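Methane monooxygenase regulatory protein B (Methylococcus capsulatus, PDB 4GAM) probably acts as the regulatory component of soluble methane monooxygenase, docking on the hydroxylase and tuning its oxidation of methane. Local coordinates at residues 36-44 against 74-85; 47-55 against 91-100. All coordinates share one frame; numbering follows the deposited sequence.

Contact 1. Residues 36-44 against 74-85; sequences DTVVLVLKK and AGYWWIKANGKI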
loop_
_atom_site.group_PDB
_atom_site.type_symbol
_atom_site.label_atom_id
_atom_site.label_comp_id
_atom_site.label_asym_id
_atom_site.label_seq_id
_atom_site.Cartn_x
_atom_site.Cartn_y
_atom_site.Cartn_z
ATOM N N ASP D 36 0.788 39.541 -0.935
ATOM C CA ASP D 36 1.250 39.105 0.382
ATOM C C ASP D 36 0.597 37.788 0.784
ATOM O O ASP D 36 0.711 37.352 1.928
ATOM C CB ASP D 36 0.954 40.168 1.445
ATOM C CG ASP D 36 -0.516 40.207 1.846
ATOM O OD1 ASP D 36 -1.382 39.973 0.977
ATOM O OD2 ASP D 36 -0.807 40.473 3.034
ATOM N N THR D 37 -0.091 37.160 -0.163
ATOM C CA THR D 37 -0.859 35.959 0.135
ATOM C C THR D 37 -0.046 34.691 -0.063
ATOM O O THR D 37 1.151 34.739 -0.340
ATOM C CB THR D 37 -2.144 35.873 -0.716
ATOM O OG1 THR D 37 -1.800 35.663 -2.091
ATOM C CG2 THR D 37 -2.959 37.152 -0.585
ATOM N N VAL D 38 -0.716 33.556 0.092
ATOM C CA VAL D 38 -0.080 32.255 -0.024
ATOM C C VAL D 38 -1.126 31.267 -0.524
ATOM O O VAL D 38 -2.308 31.386 -0.198
ATOM C CB VAL D 38 0.526 31.803 1.335
ATOM C CG1 VAL D 38 -0.266 30.652 1.950
ATOM C CG2 VAL D 38 1.985 31.427 1.170
ATOM N N VAL D 39 -0.703 30.315 -1.347
ATOM C CA VAL D 39 -1.629 29.323 -1.873
ATOM C C VAL D 39 -1.201 27.908 -1.507
ATOM O O VAL D 39 -0.085 27.481 -1.814
ATOM C CB VAL D 39 -1.788 29.440 -3.400
ATOM C CG1 VAL D 39 -2.782 28.405 -3.917
ATOM C CG2 VAL D 39 -2.224 30.846 -3.777
ATOM N N LEU D 40 -2.097 27.189 -0.840
ATOM C CA LEU D 40 -1.849 25.807 -0.464
ATOM C C LEU D 40 -2.870 24.891 -1.132
ATOM O O LEU D 40 -4.075 25.127 -1.054
ATOM C CB LEU D 40 -1.906 25.660 1.055
ATOM C CG LEU D 40 -1.522 24.299 1.635
ATOM C CD1 LEU D 40 -0.206 23.820 1.045
ATOM C CD2 LEU D 40 -1.433 24.387 3.153
ATOM N N VAL D 41 -2.378 23.856 -1.806
ATOM C CA VAL D 41 -3.250 22.872 -2.436
ATOM C C VAL D 41 -3.124 21.534 -1.724
ATOM O O VAL D 41 -2.048 20.934 -1.702
ATOM C CB VAL D 41 -2.915 22.676 -3.925
ATOM C CG1 VAL D 41 -3.658 21.465 -4.475
ATOM C CG2 VAL D 41 -3.258 23.928 -4.719
ATOM N N LEU D 42 -4.227 21.072 -1.145
ATOM C CA LEU D 42 -4.230 19.829 -0.379
ATOM C C LEU D 42 -5.164 18.775 -0.978
ATOM O O LEU D 42 -6.367 19.000 -1.120
ATOM C CB LEU D 42 -4.590 20.104 1.083
ATOM C CG LEU D 42 -3.641 21.048 1.830
ATOM C CD1 LEU D 42 -4.132 21.297 3.245
ATOM C CD2 LEU D 42 -2.227 20.496 1.849
ATOM N N LYS D 43 -4.590 17.625 -1.320
ATOM C CA LYS D 43 -5.314 16.528 -1.956
ATOM C C LYS D 43 -6.425 15.981 -1.059
ATOM O O LYS D 43 -6.213 15.746 0.133
ATOM C CB LYS D 43 -4.326 15.419 -2.317
ATOM C CG LYS D 43 -4.865 14.349 -3.243
ATOM C CD LYS D 43 -3.807 13.282 -3.492
ATOM C CE LYS D 43 -4.278 12.257 -4.505
ATOM N NZ LYS D 43 -3.363 11.088 -4.591
ATOM N N LYS D 44 -7.606 15.779 -1.643
ATOM C CA LYS D 44 -8.782 15.331 -0.891
ATOM C C LYS D 44 -8.678 13.883 -0.414
ATOM O O LYS D 44 -8.909 12.948 -1.181
ATOM C CB LYS D 44 -10.064 15.516 -1.712
ATOM C CG LYS D 44 -11.008 16.571 -1.155
ATOM C CD LYS D 44 -12.440 16.397 -1.652
ATOM C CE LYS D 44 -13.390 16.073 -0.504
ATOM N NZ LYS D 44 -13.140 14.721 0.074
ATOM N N ALA D 74 -12.494 19.825 -7.281
ATOM C CA ALA D 74 -12.731 18.428 -7.620
ATOM C C ALA D 74 -12.194 17.507 -6.535
ATOM O O ALA D 74 -12.900 17.158 -5.587
ATOM C CB ALA D 74 -12.087 18.094 -8.941
ATOM N N GLY D 75 -10.935 17.117 -6.685
ATOM C CA GLY D 75 -10.307 16.217 -5.744
ATOM C C GLY D 75 -9.279 16.896 -4.868
ATOM O O GLY D 75 -8.396 16.237 -4.320
ATOM N N TYR D 76 -9.387 18.214 -4.730
ATOM C CA TYR D 76 -8.461 18.939 -3.869
ATOM C C TYR D 76 -9.069 20.157 -3.190
ATOM O O TYR D 76 -10.126 20.650 -3.588
ATOM C CB TYR D 76 -7.193 19.338 -4.631
ATOM C CG TYR D 76 -7.381 20.383 -5.711
ATOM C CD1 TYR D 76 -7.279 21.740 -5.418
ATOM C CD2 TYR D 76 -7.627 20.010 -7.028
ATOM C CE1 TYR D 76 -7.429 22.692 -6.400
ATOM C CE2 TYR D 76 -7.779 20.952 -8.017
ATOM C CZ TYR D 76 -7.680 22.294 -7.699
ATOM O OH TYR D 76 -7.829 23.244 -8.685
ATOM N N TRP D 77 -8.378 20.631 -2.159
ATOM C CA TRP D 77 -8.788 21.823 -1.436
ATOM C C TRP D 77 -7.906 22.997 -1.823
ATOM O O TRP D 77 -6.683 22.940 -1.698
ATOM C CB TRP D 77 -8.713 21.587 0.072
ATOM C CG TRP D 77 -9.607 20.494 0.533
ATOM C CD1 TRP D 77 -9.247 19.217 0.844
ATOM C CD2 TRP D 77 -11.022 20.571 0.723
ATOM N NE1 TRP D 77 -10.349 18.495 1.229
ATOM C CE2 TRP D 77 -11.454 19.303 1.157
ATOM C CE3 TRP D 77 -11.965 21.591 0.572
ATOM C CZ2 TRP D 77 -12.788 19.028 1.443
ATOM C CZ3 TRP D 77 -13.288 21.316 0.853
ATOM C CH2 TRP D 77 -13.689 20.045 1.284
ATOM N N TRP D 78 -8.536 24.059 -2.303
ATOM C CA TRP D 78 -7.815 25.266 -2.657
ATOM C C TRP D 78 -7.806 26.203 -1.451
ATOM O O TRP D 78 -8.814 26.827 -1.133
ATOM C CB TRP D 78 -8.468 25.922 -3.872
ATOM C CG TRP D 78 -7.734 27.107 -4.416
ATOM C CD1 TRP D 78 -6.730 27.102 -5.344
ATOM C CD2 TRP D 78 -7.966 28.478 -4.080
ATOM N NE1 TRP D 78 -6.318 28.387 -5.600
ATOM C CE2 TRP D 78 -7.060 29.251 -4.837
ATOM C CE3 TRP D 78 -8.848 29.127 -3.211
ATOM C CZ2 TRP D 78 -7.013 30.642 -4.747
ATOM C CZ3 TRP D 78 -8.799 30.505 -3.125
ATOM C CH2 TRP D 78 -7.892 31.248 -3.890
ATOM N N ILE D 79 -6.664 26.272 -0.772
ATOM C CA ILE D 79 -6.506 27.106 0.415
ATOM C C ILE D 79 -5.691 28.355 0.088
ATOM O O ILE D 79 -4.694 28.279 -0.627
ATOM C CB ILE D 79 -5.810 26.330 1.565
ATOM C CG1 ILE D 79 -6.653 25.139 2.005
ATOM C CG2 ILE D 79 -5.549 27.223 2.757
ATOM C CD1 ILE D 79 -6.140 23.823 1.489
ATOM N N LYS D 80 -6.121 29.500 0.608
ATOM C CA LYS D 80 -5.423 30.759 0.384
ATOM C C LYS D 80 -5.511 31.644 1.621
ATOM O O LYS D 80 -6.600 31.927 2.115
ATOM C CB LYS D 80 -6.010 31.480 -0.832
ATOM C CG LYS D 80 -5.432 32.862 -1.112
ATOM C CD LYS D 80 -5.447 33.139 -2.606
ATOM C CE LYS D 80 -5.063 34.568 -2.936
ATOM N NZ LYS D 80 -4.870 34.745 -4.405
ATOM N N ALA D 81 -4.357 32.073 2.124
ATOM C CA ALA D 81 -4.309 32.909 3.320
ATOM C C ALA D 81 -3.345 34.070 3.135
ATOM O O ALA D 81 -2.594 34.117 2.160
ATOM C CB ALA D 81 -3.907 32.082 4.530
ATOM N N ASN D 82 -3.371 35.006 4.078
ATOM C CA ASN D 82 -2.476 36.154 4.043
ATOM C C ASN D 82 -1.220 35.943 4.883
ATOM O O ASN D 82 -1.295 35.764 6.099
ATOM C CB ASN D 82 -3.202 37.421 4.500
ATOM C CG ASN D 82 -3.996 38.069 3.386
ATOM O OD1 ASN D 82 -5.197 37.840 3.247
ATOM N ND2 ASN D 82 -3.322 38.883 2.580
ATOM N N GLY D 83 -0.067 35.963 4.224
ATOM C CA GLY D 83 1.201 35.873 4.920
ATOM C C GLY D 83 1.780 34.474 4.937
ATOM O O GLY D 83 2.812 34.224 4.315
ATOM N N LYS D 84 1.118 33.560 5.641
ATOM C CA LYS D 84 1.670 32.224 5.845
ATOM C C LYS D 84 0.669 31.224 6.417
ATOM O O LYS D 84 -0.368 31.603 6.964
ATOM C CB LYS D 84 2.869 32.301 6.790
ATOM C CG LYS D 84 2.489 32.680 8.211
ATOM C CD LYS D 84 3.702 32.700 9.114
ATOM C CE LYS D 84 3.349 32.254 10.520
ATOM N NZ LYS D 84 4.571 32.119 11.358
ATOM N N ILE D 85 1.002 29.941 6.283
ATOM C CA ILE D 85 0.265 28.854 6.927
ATOM C C ILE D 85 1.252 27.850 7.518
ATOM O O ILE D 85 2.175 27.403 6.837
ATOM C CB ILE D 85 -0.654 28.096 5.938
ATOM C CG1 ILE D 85 -1.568 29.062 5.184
ATOM C CG2 ILE D 85 -1.481 27.040 6.673
ATOM C CD1 ILE D 85 -2.398 28.395 4.115
#

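Contact 2. Residues 47-55 against 91-100; sequences EINTFIEEI and EISELLGRQF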
loop_
_atom_site.group_PDB
_atom_site.type_symbol
_atom_site.label_atom_id
_atom_site.label_comp_id
_atom_site.label_asym_id
_atom_site.label_seq_id
_atom_site.Cartn_x
_atom_site.Cartn_y
_atom_site.Cartn_z
ATOM N N GLU D 47 -7.051 12.056 5.887
ATOM C CA GLU D 47 -6.214 12.847 6.788
ATOM C C GLU D 47 -6.339 14.349 6.541
ATOM O O GLU D 47 -6.454 15.133 7.483
ATOM C CB GLU D 47 -4.745 12.429 6.672
ATOM C CG GLU D 47 -4.462 10.984 7.057
ATOM C CD GLU D 47 -4.751 10.005 5.934
ATOM O OE1 GLU D 47 -5.355 10.417 4.919
ATOM O OE2 GLU D 47 -4.367 8.824 6.059
ATOM N N ILE D 48 -6.310 14.743 5.271
ATOM C CA ILE D 48 -6.408 16.153 4.900
ATOM C C ILE D 48 -7.748 16.766 5.307
ATOM O O ILE D 48 -7.787 17.845 5.896
ATOM C CB ILE D 48 -6.163 16.360 3.392
ATOM C CG1 ILE D 48 -4.687 16.143 3.073
ATOM C CG2 ILE D 48 -6.597 17.748 2.954
ATOM C CD1 ILE D 48 -3.744 17.017 3.878
ATOM N N ASN D 49 -8.839 16.071 4.997
ATOM C CA ASN D 49 -10.169 16.520 5.395
ATOM C C ASN D 49 -10.259 16.686 6.904
ATOM O O ASN D 49 -10.812 17.667 7.399
ATOM C CB ASN D 49 -11.240 15.537 4.919
ATOM C CG ASN D 49 -11.429 15.558 3.417
ATOM O OD1 ASN D 49 -10.541 15.971 2.672
ATOM N ND2 ASN D 49 -12.594 15.111 2.963
ATOM N N THR D 50 -9.696 15.720 7.624
ATOM C CA THR D 50 -9.710 15.713 9.081
ATOM C C THR D 50 -8.916 16.881 9.658
ATOM O O THR D 50 -9.352 17.526 10.611
ATOM C CB THR D 50 -9.127 14.402 9.632
ATOM O OG1 THR D 50 -9.658 13.296 8.894
ATOM C CG2 THR D 50 -9.472 14.239 11.100
ATOM N N PHE D 51 -7.748 17.143 9.080
ATOM C CA PHE D 51 -6.909 18.254 9.515
ATOM C C PHE D 51 -7.546 19.593 9.148
ATOM O O PHE D 51 -7.446 20.566 9.896
ATOM C CB PHE D 51 -5.496 18.119 8.929
ATOM C CG PHE D 51 -4.878 19.424 8.495
ATOM C CD1 PHE D 51 -4.316 20.292 9.423
ATOM C CD2 PHE D 51 -4.842 19.771 7.151
ATOM C CE1 PHE D 51 -3.747 21.490 9.021
ATOM C CE2 PHE D 51 -4.273 20.966 6.742
ATOM C CZ PHE D 51 -3.724 21.828 7.677
ATOM N N ILE D 52 -8.214 19.633 7.999
ATOM C CA ILE D 52 -8.898 20.840 7.547
ATOM C C ILE D 52 -10.131 21.130 8.403
ATOM O O ILE D 52 -10.350 22.261 8.839
ATOM C CB ILE D 52 -9.297 20.731 6.056
ATOM C CG1 ILE D 52 -8.064 20.877 5.166
ATOM C CG2 ILE D 52 -10.317 21.789 5.676
ATOM C CD1 ILE D 52 -8.386 20.871 3.699
ATOM N N GLU D 53 -10.923 20.096 8.650
ATOM C CA GLU D 53 -12.172 20.233 9.392
ATOM C C GLU D 53 -11.961 20.512 10.882
ATOM O O GLU D 53 -12.729 21.253 11.495
ATOM C CB GLU D 53 -13.016 18.965 9.211
ATOM C CG GLU D 53 -14.340 18.954 9.956
ATOM C CD GLU D 53 -15.130 17.680 9.710
ATOM O OE1 GLU D 53 -14.568 16.580 9.903
ATOM O OE2 GLU D 53 -16.311 17.778 9.315
ATOM N N GLU D 54 -10.914 19.924 11.457
ATOM C CA GLU D 54 -10.764 19.899 12.911
ATOM C C GLU D 54 -9.516 20.611 13.447
ATOM O O GLU D 54 -9.320 20.694 14.660
ATOM C CB GLU D 54 -10.802 18.449 13.409
ATOM C CG GLU D 54 -12.004 17.659 12.899
ATOM C CD GLU D 54 -11.878 16.164 13.137
ATOM O OE1 GLU D 54 -12.394 15.384 12.307
ATOM O OE2 GLU D 54 -11.269 15.770 14.154
ATOM N N ILE D 55 -8.669 21.116 12.555
ATOM C CA ILE D 55 -7.485 21.858 12.981
ATOM C C ILE D 55 -7.352 23.178 12.225
ATOM O O ILE D 55 -7.232 24.242 12.833
ATOM C CB ILE D 55 -6.180 21.032 12.820
ATOM C CG1 ILE D 55 -6.253 19.736 13.634
ATOM C CG2 ILE D 55 -4.969 21.856 13.241
ATOM C CD1 ILE D 55 -4.969 18.933 13.627
ATOM N N GLU D 91 0.747 17.459 15.968
ATOM C CA GLU D 91 -0.624 17.802 16.322
ATOM C C GLU D 91 -1.580 16.900 15.544
ATOM O O GLU D 91 -2.547 16.375 16.098
ATOM C CB GLU D 91 -0.881 19.269 15.977
ATOM C CG GLU D 91 -2.034 19.926 16.710
ATOM C CD GLU D 91 -2.187 21.394 16.339
ATOM O OE1 GLU D 91 -2.489 22.209 17.235
ATOM O OE2 GLU D 91 -2.005 21.731 15.149
ATOM N N ILE D 92 -1.296 16.727 14.255
ATOM C CA ILE D 92 -2.055 15.818 13.400
ATOM C C ILE D 92 -1.916 14.382 13.884
ATOM O O ILE D 92 -2.902 13.650 13.976
ATOM C CB ILE D 92 -1.563 15.878 11.938
ATOM C CG1 ILE D 92 -1.872 17.242 11.316
ATOM C CG2 ILE D 92 -2.200 14.770 11.112
ATOM C CD1 ILE D 92 -1.399 17.377 9.885
ATOM N N SER D 93 -0.681 13.991 14.185
ATOM C CA SER D 93 -0.374 12.641 14.649
ATOM C C SER D 93 -1.219 12.271 15.860
ATOM O O SER D 93 -1.727 11.156 15.957
ATOM C CB SER D 93 1.114 12.523 14.990
ATOM O OG SER D 93 1.436 11.212 15.418
ATOM N N GLU D 94 -1.367 13.224 16.774
ATOM C CA GLU D 94 -2.176 13.044 17.973
ATOM C C GLU D 94 -3.652 12.876 17.604
ATOM O O GLU D 94 -4.358 12.027 18.153
ATOM C CB GLU D 94 -2.007 14.259 18.887
ATOM C CG GLU D 94 -2.544 14.075 20.293
ATOM C CD GLU D 94 -1.520 13.467 21.232
ATOM O OE1 GLU D 94 -1.257 12.251 21.127
ATOM O OE2 GLU D 94 -0.977 14.212 22.074
ATOM N N LEU D 95 -4.106 13.694 16.658
ATOM C CA LEU D 95 -5.503 13.705 16.237
ATOM C C LEU D 95 -5.902 12.422 15.508
ATOM O O LEU D 95 -7.044 11.972 15.616
ATOM C CB LEU D 95 -5.765 14.910 15.328
ATOM C CG LEU D 95 -7.201 15.171 14.858
ATOM C CD1 LEU D 95 -7.961 16.025 15.863
ATOM C CD2 LEU D 95 -7.212 15.821 13.482
ATOM N N LEU D 96 -4.965 11.850 14.755
ATOM C CA LEU D 96 -5.227 10.622 14.001
ATOM C C LEU D 96 -5.089 9.373 14.872
ATOM O O LEU D 96 -5.689 8.333 14.592
ATOM C CB LEU D 96 -4.285 10.511 12.797
ATOM C CG LEU D 96 -4.316 11.588 11.708
ATOM C CD1 LEU D 96 -3.328 11.248 10.595
ATOM C CD2 LEU D 96 -5.718 11.762 11.149
ATOM N N GLY D 97 -4.287 9.480 15.925
ATOM C CA GLY D 97 -4.025 8.347 16.791
ATOM C C GLY D 97 -2.971 7.421 16.216
ATOM O O GLY D 97 -2.888 6.251 16.591
ATOM N N ARG D 98 -2.167 7.940 15.293
ATOM C CA ARG D 98 -1.076 7.164 14.714
ATOM C C ARG D 98 0.129 8.038 14.378
ATOM O O ARG D 98 0.041 9.267 14.375
ATOM C CB ARG D 98 -1.536 6.384 13.476
ATOM C CG ARG D 98 -1.918 7.238 12.275
ATOM C CD ARG D 98 -2.204 6.354 11.066
ATOM N NE ARG D 98 -2.792 7.092 9.951
ATOM C CZ ARG D 98 -2.155 7.371 8.817
ATOM N NH1 ARG D 98 -0.902 6.971 8.637
ATOM N NH2 ARG D 98 -2.776 8.047 7.859
ATOM N N GLN D 99 1.253 7.387 14.098
ATOM C CA GLN D 99 2.507 8.082 13.839
ATOM C C GLN D 99 2.456 8.868 12.528
ATOM O O GLN D 99 2.129 8.320 11.473
ATOM C CB GLN D 99 3.671 7.088 13.837
ATOM C CG GLN D 99 5.017 7.722 14.123
ATOM C CD GLN D 99 4.992 8.585 15.368
ATOM O OE1 GLN D 99 5.185 9.798 15.298
ATOM N NE2 GLN D 99 4.752 7.962 16.517
ATOM N N PHE D 100 2.786 10.153 12.603
ATOM C CA PHE D 100 2.634 11.059 11.470
ATOM C C PHE D 100 3.664 12.178 11.557
ATOM O O PHE D 100 3.655 12.965 12.503
ATOM C CB PHE D 100 1.227 11.661 11.490
ATOM C CG PHE D 100 0.621 11.875 10.128
ATOM C CD1 PHE D 100 0.134 10.804 9.399
ATOM C CD2 PHE D 100 0.498 13.154 9.597
ATOM C CE1 PHE D 100 -0.446 10.995 8.155
ATOM C CE2 PHE D 100 -0.085 13.355 8.355
ATOM C CZ PHE D 100 -0.555 12.273 7.631
#

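Contact 1. Residues 36-44 against 74-85
Asp36 meets Asn82 and Gly83 where the two strands close: Gly83 N donates to Asp36 O at 2.8 Å, while Asn82 ND2 reaches Asp36 OD2 in a weak bond of 3.0 Å, amide and carboxylate planes 52° apart. Asn82 OD1 is held from elsewhere, by Asn6. At Thr37 the methyl CG2 rests by this amide and OG1 lies near the Lys80 chain, although Thr37 OG1 bonds to Ser35 and the Lys80 ammonium pairs with an acidic side chain on a chain of another protein. From Val38 onward the pairing is antiparallel, weak at Val38 N to Ala81 O, and Leu40 and Leu42 form hydrogen-bonded pairs with Ile79 and Trp77; Leu40 N to Ile79 O measures 2.8 Å. With N-to-C directions 159° apart, these are the two inner strands of the four-stranded sheet in this MmoB/DmpM-family protein. Its sides differ: Val39 and Val41 accompany Trp78 and Tyr76 on the face that meets another protein, whereas Leu40, Leu42 and Ile79 lie on the side that includes helix 46-63. Val41 CG1, set anti to the backbone N (chi1 169°), touches Tyr76 CD1 at 3.8 Å. Leu42 CD1 packs on Ile79 CD1 at 3.7 Å. Lys44 N continues the pairing to Gly75 O, and its bent side chain lays CE 3.6 Å from Trp77 CZ2, while Trp77 NE1 bonds to Asn49. A serine in place of Trp77 would probably deprive Asn49 OD1 of its indole donor and leave the Lys44 methylenes without aromatic support.

Contact 2. Residues 47-55 against 91-100
Glu47 OE2 forms a salt bridge with Arg98 NH2, modelled at 2.5 Å, a length not to be pressed at 2.9 Å resolution. The carboxylate approaches the guanidinium at its edge; only OE2 and NH2 come close, a one-pronged pair, with the planes 71° apart. Glu47 OE1 has a basic partner on a chain of another protein and a weak bond to Ser45, so both oxygens have charged neighbours. The bridge marks one end of a crossed helix pair in the alpha/beta fold of the MmoB/DmpM family: helix 47-55 and helix 91-96 stand 102° apart, with axes 10.8 Å at their closest, and mostly apolar side chains occupy the space between them. Beside the bridge, Glu47 CG lies 3.7 Å from Leu96 CD1, the same methyl that sits over one face of the Phe100 ring; the CD1 corner of Phe100 lies over one face of the Arg98 guanidinium, toward its rim. One turn further along, the Thr50 methyl, CG2, meets Leu95 CD2 at 3.6 Å, its hydroxyl being turned back to Asp46 O. A chi1 of -175° puts Leu95 CG anti to the backbone N and sends the branch across, where CD2 and Ile55 CD1 meet tip to tip at 3.8 Å. Leu95 CD1 touches Glu54 OE2 at a slant; Glu54 OE1 is hydrogen-bonded to a polar side chain on a chain of another protein, OE2 having a long, weak ion pair there. Deeper in, Phe51 CD1 touches Ile92 CD1 at 4.1 Å, and at the far end Ile55 CG2 passes Glu91 OE2 at 3.5 Å.

Overall arrangement
From the N terminus, strand 37-43 leads directly into helix 46-63, so the first segments of contacts 1 and 2 are neighbours in sequence. Contact 1 then closes the loop holding that helix and strand 69-72, when strand 76-82 returns beside 37-43. The chain runs on through strand 84-88 into helix 89-96, where contact 2 closes a second loop onto the earlier helix. The segments alternate, so the two loops cross rather than nest. Their centres are 17 Å apart, yet they meet: Lys43 O packs 3.3 Å from Ile48 CB. Contact 1 pairs strands within the four-stranded sheet and brings in the start of strand 84-88 of the three-stranded one; contact 2 joins the covering helix to helix 89-96.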